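Local coordinates for protein dipeptidase (Streptococcus thermophilus, PDB 3PEB) that is the N-terminal, creatinase/prolidase-type domain of a probable manganese-dependent dipeptidase of the M24B peptidase family, thought to hydrolyse dipeptides, at residues R11-E16 against T127-K132. Sequence-based numbering, arbitrary orientation.
Sequences RHFLNE and TPFIHK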
loop_
_atom_site.group_PDB
_atom_site.type_symbol
_atom_site.label_atom_id
_atom_site.label_comp_id
_atom_site.label_asym_id
_atom_site.label_seq_id
_atom_site.Cartn_x
_atom_site.Cartn_y
_atom_site.Cartn_z
ATOM N N ARG A 11 6.787 -7.686 -6.250
ATOM C CA ARG A 11 7.284 -6.943 -7.413
ATOM C C ARG A 11 7.385 -7.827 -8.672
ATOM O O ARG A 11 7.086 -7.363 -9.770
ATOM C CB ARG A 11 8.622 -6.259 -7.107
ATOM C CG ARG A 11 8.486 -5.035 -6.156
ATOM C CD ARG A 11 9.806 -4.280 -6.011
ATOM N NE ARG A 11 10.684 -4.999 -5.100
ATOM C CZ ARG A 11 10.824 -4.748 -3.803
ATOM N NH1 ARG A 11 10.196 -3.741 -3.214
ATOM N NH2 ARG A 11 11.643 -5.502 -3.084
ATOM N N HIS A 12 7.761 -9.099 -8.514
ATOM C CA HIS A 12 7.821 -10.032 -9.651
ATOM C C HIS A 12 6.418 -10.229 -10.238
ATOM O O HIS A 12 6.228 -10.237 -11.458
ATOM C CB HIS A 12 8.439 -11.382 -9.205
ATOM C CG HIS A 12 8.498 -12.424 -10.284
ATOM N ND1 HIS A 12 9.583 -12.562 -11.126
ATOM C CD2 HIS A 12 7.619 -13.392 -10.647
ATOM C CE1 HIS A 12 9.364 -13.560 -11.969
ATOM N NE2 HIS A 12 8.174 -14.071 -11.708
ATOM N N PHE A 13 5.444 -10.417 -9.360
ATOM C CA PHE A 13 4.057 -10.569 -9.770
ATOM C C PHE A 13 3.557 -9.334 -10.520
ATOM O O PHE A 13 2.918 -9.469 -11.573
ATOM C CB PHE A 13 3.176 -10.830 -8.549
ATOM C CG PHE A 13 1.710 -10.802 -8.860
ATOM C CD1 PHE A 13 1.007 -9.632 -8.785
ATOM C CD2 PHE A 13 1.052 -11.953 -9.291
ATOM C CE1 PHE A 13 -0.381 -9.603 -9.083
ATOM C CE2 PHE A 13 -0.312 -11.937 -9.594
ATOM C CZ PHE A 13 -1.021 -10.749 -9.498
ATOM N N LEU A 14 3.863 -8.140 -9.995
ATOM C CA LEU A 14 3.459 -6.898 -10.659
ATOM C C LEU A 14 4.045 -6.837 -12.072
ATOM O O LEU A 14 3.338 -6.543 -13.070
ATOM C CB LEU A 14 3.883 -5.665 -9.850
ATOM C CG LEU A 14 3.202 -5.445 -8.499
ATOM C CD1 LEU A 14 3.848 -4.250 -7.730
ATOM C CD2 LEU A 14 1.688 -5.215 -8.796
ATOM N N ASN A 15 5.338 -7.131 -12.152
ATOM C CA ASN A 15 6.052 -7.070 -13.400
ATOM C C ASN A 15 5.483 -8.046 -14.432
ATOM O O ASN A 15 5.272 -7.672 -15.557
ATOM C CB ASN A 15 7.551 -7.317 -13.140
ATOM C CG ASN A 15 8.364 -7.317 -14.409
ATOM O OD1 ASN A 15 8.702 -8.373 -14.908
ATOM N ND2 ASN A 15 8.625 -6.140 -14.964
ATOM N N GLU A 16 5.238 -9.291 -14.035
ATOM C CA GLU A 16 4.593 -10.288 -14.902
ATOM C C GLU A 16 3.238 -9.793 -15.464
ATOM O O GLU A 16 2.849 -10.148 -16.578
ATOM C CB GLU A 16 4.262 -11.542 -14.105
ATOM C CG GLU A 16 5.344 -12.530 -13.829
ATOM C CD GLU A 16 4.740 -13.825 -13.249
ATOM O OE1 GLU A 16 4.175 -13.781 -12.114
ATOM O OE2 GLU A 16 4.790 -14.855 -13.939
ATOM N N THR A 127 -5.830 -10.003 -4.200
ATOM C CA THR A 127 -6.128 -10.926 -3.119
ATOM C C THR A 127 -5.777 -12.386 -3.444
ATOM O O THR A 127 -5.217 -13.095 -2.595
ATOM C CB THR A 127 -7.614 -10.771 -2.619
ATOM O OG1 THR A 127 -7.746 -9.550 -1.876
ATOM C CG2 THR A 127 -7.979 -11.952 -1.703
ATOM N N PRO A 128 -6.097 -12.858 -4.660
ATOM C CA PRO A 128 -5.748 -14.239 -4.989
ATOM C C PRO A 128 -4.234 -14.525 -4.889
ATOM O O PRO A 128 -3.830 -15.551 -4.329
ATOM C CB PRO A 128 -6.258 -14.392 -6.423
ATOM C CG PRO A 128 -7.446 -13.455 -6.487
ATOM C CD PRO A 128 -6.969 -12.255 -5.691
ATOM N N PHE A 129 -3.415 -13.591 -5.361
ATOM C CA PHE A 129 -1.980 -13.748 -5.236
ATOM C C PHE A 129 -1.523 -13.783 -3.774
ATOM O O PHE A 129 -0.673 -14.634 -3.406
ATOM C CB PHE A 129 -1.230 -12.695 -6.016
ATOM C CG PHE A 129 0.262 -12.922 -6.006
ATOM C CD1 PHE A 129 0.790 -14.043 -6.621
ATOM C CD2 PHE A 129 1.118 -12.063 -5.330
ATOM C CE1 PHE A 129 2.174 -14.298 -6.594
ATOM C CE2 PHE A 129 2.509 -12.319 -5.309
ATOM C CZ PHE A 129 3.011 -13.427 -5.936
ATOM N N ILE A 130 -2.100 -12.923 -2.926
ATOM C CA ILE A 130 -1.732 -12.932 -1.516
ATOM C C ILE A 130 -2.031 -14.310 -0.898
ATOM O O ILE A 130 -1.185 -14.859 -0.188
ATOM C CB ILE A 130 -2.386 -11.790 -0.707
ATOM C CG1 ILE A 130 -1.942 -10.407 -1.222
ATOM C CG2 ILE A 130 -2.096 -11.937 0.800
ATOM C CD1 ILE A 130 -0.456 -10.189 -1.349
ATOM N N HIS A 131 -3.208 -14.877 -1.179
ATOM C CA HIS A 131 -3.531 -16.220 -0.681
ATOM C C HIS A 131 -2.539 -17.270 -1.205
ATOM O O HIS A 131 -2.089 -18.135 -0.453
ATOM C CB HIS A 131 -4.972 -16.606 -1.040
ATOM C CG HIS A 131 -6.014 -15.826 -0.296
ATOM N ND1 HIS A 131 -5.874 -15.464 1.027
ATOM C CD2 HIS A 131 -7.228 -15.367 -0.685
ATOM C CE1 HIS A 131 -6.946 -14.789 1.413
ATOM N NE2 HIS A 131 -7.786 -14.726 0.395
ATOM N N LYS A 132 -2.188 -17.177 -2.485
ATOM C CA LYS A 132 -1.229 -18.094 -3.109
ATOM C C LYS A 132 0.128 -18.045 -2.384
ATOM O O LYS A 132 0.734 -19.086 -2.117
ATOM C CB LYS A 132 -1.041 -17.721 -4.575
ATOM C CG LYS A 132 -0.438 -18.779 -5.468
ATOM C CD LYS A 132 -0.459 -18.317 -6.942
ATOM C CE LYS A 132 -0.446 -19.497 -7.931
ATOM N NZ LYS A 132 0.886 -20.166 -7.987
#
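Phe-13 and Phe-129 form an offset aromatic stack that joins the first and last helices, 6-16 and 127-133, of a creatinase/prolidase N-terminal domain, an alpha/beta fold built round a mixed sheet. The evidence for stacking is the 4.2 Å between the two ring centroids together with an interplanar angle of only 20°. Both side chains hold CG anti to the backbone N (chi1 172° in Phe-13), which sends each ring across the gap between the helices, although Phe-13 CA and Phe-129 CA stay 8.2 Å apart. The two side chains run antiparallel and overlap, so that each ring lies over the CB of the other. Phe-13 CB lies 3.8 Å from the centroid of the Phe-129 ring, and Phe-129 CB 4.0 Å from that of Phe-13, two reciprocal CH-pi contacts over the faces. Packing is tight at this pair alone; the segments bury just 130 Å² between them, with no hydrogen bond across. Tyr-101, on strand 96-102, meets the Phe-13 ring edge-to-face, and Leu-126 also touches Phe-13. The loose side is polar and solvent-facing: Glu-16 and Lys-132 are exposed, and Glu-16 OE1 stays 5.9 Å from Phe-129 CE1, its nearest atom in segment 127-132. The closest approach of all is near the ring rims, where Phe-13 CD2 sits 3.4 Å from Phe-129 CD1.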